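Local coordinates for ATP-dependent 6-phosphofructokinase isozyme 2 (Escherichia coli, PDB 3UMO), which phosphorylates D-fructose 6-phosphate with ATP to give fructose 1,6-bisphosphate, the first committing step of glycolysis, working as a magnesium-dependent homodimer of the ribokinase clan, at residues 122-125 and 126-129; 151-154 and 155-159. All blocks are in the same frame, centred on the assembly; numbering follows the deposited sequence.

Contact 1 of 2, residues 122-125 and 126-129; sequences EEQV and LEIE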
# COMPACT_ATOMS: atom_id res chain seq x y z
N GLU A 122 -34.86 -22.26 -11.64
CA GLU A 122 -35.60 -22.06 -12.88
C GLU A 122 -37.10 -22.23 -12.64
O GLU A 122 -37.91 -21.46 -13.17
CB GLU A 122 -35.11 -23.07 -13.92
CG GLU A 122 -35.25 -22.64 -15.37
CD GLU A 122 -34.33 -23.44 -16.29
OE1 GLU A 122 -33.55 -24.27 -15.77
OE2 GLU A 122 -34.40 -23.23 -17.52
N GLU A 123 -37.47 -23.22 -11.83
CA GLU A 123 -38.88 -23.46 -11.49
C GLU A 123 -39.48 -22.25 -10.78
O GLU A 123 -40.62 -21.87 -11.06
CB GLU A 123 -39.02 -24.72 -10.63
CG GLU A 123 -40.45 -25.11 -10.32
CD GLU A 123 -40.55 -26.44 -9.59
OE1 GLU A 123 -39.57 -26.82 -8.90
OE2 GLU A 123 -41.59 -27.11 -9.72
N GLN A 124 -38.72 -21.64 -9.87
CA GLN A 124 -39.17 -20.45 -9.16
C GLN A 124 -39.43 -19.30 -10.14
O GLN A 124 -40.44 -18.61 -10.05
CB GLN A 124 -38.14 -20.01 -8.11
CG GLN A 124 -38.15 -20.85 -6.84
CD GLN A 124 -39.52 -20.91 -6.18
OE1 GLN A 124 -40.04 -21.99 -5.90
NE2 GLN A 124 -40.11 -19.75 -5.92
N VAL A 125 -38.49 -19.10 -11.06
CA VAL A 125 -38.60 -18.03 -12.04
C VAL A 125 -39.84 -18.18 -12.93
O VAL A 125 -40.52 -17.20 -13.22
CB VAL A 125 -37.34 -17.94 -12.92
CG1 VAL A 125 -37.56 -17.01 -14.11
CG2 VAL A 125 -36.16 -17.47 -12.10
N LEU A 126 -40.14 -19.40 -13.33
CA LEU A 126 -41.27 -19.64 -14.23
C LEU A 126 -42.62 -19.59 -13.51
O LEU A 126 -43.67 -19.75 -14.15
CB LEU A 126 -41.07 -20.93 -15.02
CG LEU A 126 -39.81 -20.89 -15.89
CD1 LEU A 126 -39.65 -22.15 -16.72
CD2 LEU A 126 -39.80 -19.64 -16.78
N GLU A 127 -42.60 -19.37 -12.20
CA GLU A 127 -43.83 -19.12 -11.46
C GLU A 127 -44.18 -17.63 -11.46
O GLU A 127 -45.26 -17.24 -11.03
CB GLU A 127 -43.72 -19.64 -10.02
CG GLU A 127 -43.68 -21.15 -9.93
CD GLU A 127 -43.47 -21.65 -8.51
OE1 GLU A 127 -43.46 -20.81 -7.59
OE2 GLU A 127 -43.32 -22.87 -8.33
N ILE A 128 -43.25 -16.81 -11.94
CA ILE A 128 -43.48 -15.38 -12.07
C ILE A 128 -44.55 -15.16 -13.14
O ILE A 128 -44.55 -15.84 -14.18
CB ILE A 128 -42.18 -14.64 -12.45
CG1 ILE A 128 -41.19 -14.71 -11.29
CG2 ILE A 128 -42.46 -13.20 -12.81
CD1 ILE A 128 -39.78 -14.27 -11.66
N GLU A 129 -45.48 -14.25 -12.88
CA GLU A 129 -46.58 -13.99 -13.81
C GLU A 129 -46.10 -13.27 -15.07
O GLU A 129 -45.06 -12.61 -15.06
CB GLU A 129 -47.69 -13.18 -13.13
CG GLU A 129 -47.24 -11.86 -12.55
CD GLU A 129 -46.80 -11.97 -11.10
OE1 GLU A 129 -45.90 -12.78 -10.79
OE2 GLU A 129 -47.37 -11.24 -10.26
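Leu126, Val125 and Glu127 bury the most surface where the helix 115-125 runs out into a turn. The amide of Leu126 makes an i to i+4 bond, to Glu122 O at 3.0 Å with an N-H...O angle of 153°. Its side chain lies back over the same carbonyl, CG 3.4 Å from Glu122 O, because CG stands beside the backbone N (chi1 -60°). Leucine suits this place: its far end rests on Ala155 of helix 146-158. Glu127 N bonds three residues back, to Gln124 O at 3.1 Å, the donor standing above the carbonyl plane. Ile128 N closes a type I turn on Val125 O at 3.0 Å, the donor again above the plane of the carbonyl it meets. Glu127 is exposed, as suits a carboxylate, and its CG sits 3.3 Å from Glu123 O. Both ends of the Gln124 amide lie about 4 Å from Glu127 OE1 without a hydrogen bond, amide and carboxylate planes turned 70° apart, while the bent Gln124 chain also packs on Ile58. A leucine in place of Gln124 would probably leave the Glu127 carboxylate beside an apolar group, without the amide's dipole. On the buried side, Val125 CG1 lies 4.3 Å from Ile128 CD1, and these branched apolar residues both pack on Leu134 of strand 133-137. An i+4 bond followed by i+3 bonds and a type I turn is typical of a helix C-terminus running out, here within the alpha/beta fold of a PfkB kinase, on the way from helix 115-125 to strand 133-137.

Contact 2 of 2, residues 151-154 and 155-159; sequences QLIS and AAQKQ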
# COMPACT_ATOMS: atom_id res chain seq x y z
N GLN A 151 -30.72 -20.66 -21.39
CA GLN A 151 -31.98 -21.40 -21.35
C GLN A 151 -32.97 -20.80 -20.36
O GLN A 151 -34.17 -20.77 -20.63
CB GLN A 151 -31.72 -22.87 -21.00
CG GLN A 151 -31.10 -23.67 -22.13
CD GLN A 151 -30.53 -25.00 -21.67
OE1 GLN A 151 -30.89 -25.51 -20.61
NE2 GLN A 151 -29.61 -25.55 -22.46
N LEU A 152 -32.47 -20.32 -19.23
CA LEU A 152 -33.35 -19.78 -18.20
C LEU A 152 -34.01 -18.51 -18.71
O LEU A 152 -35.23 -18.33 -18.58
CB LEU A 152 -32.58 -19.50 -16.90
CG LEU A 152 -33.41 -18.98 -15.72
CD1 LEU A 152 -32.92 -19.60 -14.42
CD2 LEU A 152 -33.34 -17.46 -15.63
N ILE A 153 -33.21 -17.64 -19.30
CA ILE A 153 -33.70 -16.37 -19.81
C ILE A 153 -34.66 -16.57 -20.98
O ILE A 153 -35.70 -15.91 -21.06
CB ILE A 153 -32.54 -15.42 -20.16
CG1 ILE A 153 -31.85 -14.98 -18.87
CG2 ILE A 153 -33.04 -14.22 -20.94
CD1 ILE A 153 -30.45 -14.49 -19.08
N SER A 154 -34.34 -17.51 -21.86
CA SER A 154 -35.22 -17.82 -22.98
C SER A 154 -36.55 -18.34 -22.47
O SER A 154 -37.61 -17.97 -22.98
CB SER A 154 -34.58 -18.85 -23.92
OG SER A 154 -35.41 -19.08 -25.04
N ALA A 155 -36.49 -19.19 -21.45
CA ALA A 155 -37.68 -19.78 -20.85
C ALA A 155 -38.57 -18.70 -20.24
O ALA A 155 -39.79 -18.72 -20.41
CB ALA A 155 -37.29 -20.79 -19.78
N ALA A 156 -37.95 -17.77 -19.53
CA ALA A 156 -38.68 -16.69 -18.87
C ALA A 156 -39.37 -15.78 -19.88
O ALA A 156 -40.55 -15.43 -19.72
CB ALA A 156 -37.76 -15.89 -17.96
N GLN A 157 -38.65 -15.41 -20.93
CA GLN A 157 -39.19 -14.50 -21.94
C GLN A 157 -40.36 -15.08 -22.74
O GLN A 157 -41.29 -14.35 -23.10
CB GLN A 157 -38.08 -14.00 -22.88
CG GLN A 157 -37.08 -13.08 -22.17
CD GLN A 157 -36.12 -12.38 -23.12
OE1 GLN A 157 -35.75 -11.23 -22.89
NE2 GLN A 157 -35.71 -13.08 -24.17
N LYS A 158 -40.32 -16.38 -23.02
CA LYS A 158 -41.38 -17.03 -23.78
C LYS A 158 -42.77 -16.85 -23.18
O LYS A 158 -43.78 -16.90 -23.88
CB LYS A 158 -41.10 -18.52 -23.94
CG LYS A 158 -39.97 -18.84 -24.89
CD LYS A 158 -39.75 -20.33 -24.98
CE LYS A 158 -38.44 -20.66 -25.66
NZ LYS A 158 -37.99 -22.05 -25.35
N GLN A 159 -42.82 -16.62 -21.87
CA GLN A 159 -44.09 -16.48 -21.18
C GLN A 159 -44.30 -15.10 -20.59
O GLN A 159 -44.99 -14.93 -19.58
CB GLN A 159 -44.20 -17.53 -20.08
CG GLN A 159 -43.07 -17.47 -19.10
CD GLN A 159 -43.18 -18.54 -18.05
OE1 GLN A 159 -42.85 -19.70 -18.31
NE2 GLN A 159 -43.65 -18.17 -16.87
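Lys158 and Gln157 both hold CG beside their own backbone N (chi1 -72° and -68°) and extend from there, which lays each chain back over the carbonyl four residues earlier, that of Ser154 and of Ile153. The lysine methylenes rest against the carbonyl end of Ser154, a small residue at a partly exposed position, with Lys158 CG 3.2 Å from Ser154 O. Lysine offers aliphatic length to the helix surface and a charged end to the exposed side. One step round, Gln157 CG lies 3.3 Å from Ile153 O, and the two side chains lie side by side and point the same way, Ile153 CG2 meeting Gln157 CD at 4.2 Å. Gln157 NE2 is hydrogen-bonded to Gly179 O, while Ile153 packs on Ile178 and Ile181, so this pair faces the neighbouring loop with both polar and apolar partners. Alanines fit the positions between: Ala155 CB sits 3.2 Å from Gln151 O, and the compact Ala156 is buried against Val125 and Cys163. Four backbone bonds hold the turns, from Ala155 N to Gln151 O at 2.9 Å through to Lys158 N on Ser154 O at 3.1 Å. Such an unbroken i to i+4 ladder, with buried and exposed residues on different sides, is characteristic of an amphipathic alpha-helix, here the crossover helix of the beta-alpha-beta unit formed by strand 133-137, helix 146-158 and strand 162-166.

In the fold
Contact 1 precedes contact 2 along the chain, and their centres lie about 10 Å apart. Contact 1 ends helix 115-125 and leads into strand 133-137; contact 2 forms the last turns of helix 146-158, which leads to strand 162-166. Both strands are neighbours in the six-stranded parallel sheet, and the two helices pack against each other. Their ends are also tied by a probable hydrogen bond from Gln159 NE2 to Leu126 O, 3.1 Å long. Helices 115-125 and 146-158 thus belong to the helical layer beside the sheet. Contact 2 lies away from the annotated sites, and the Val125 side chain is about 11 Å from substrate-binding Gly41, so both contacts are scaffold packing.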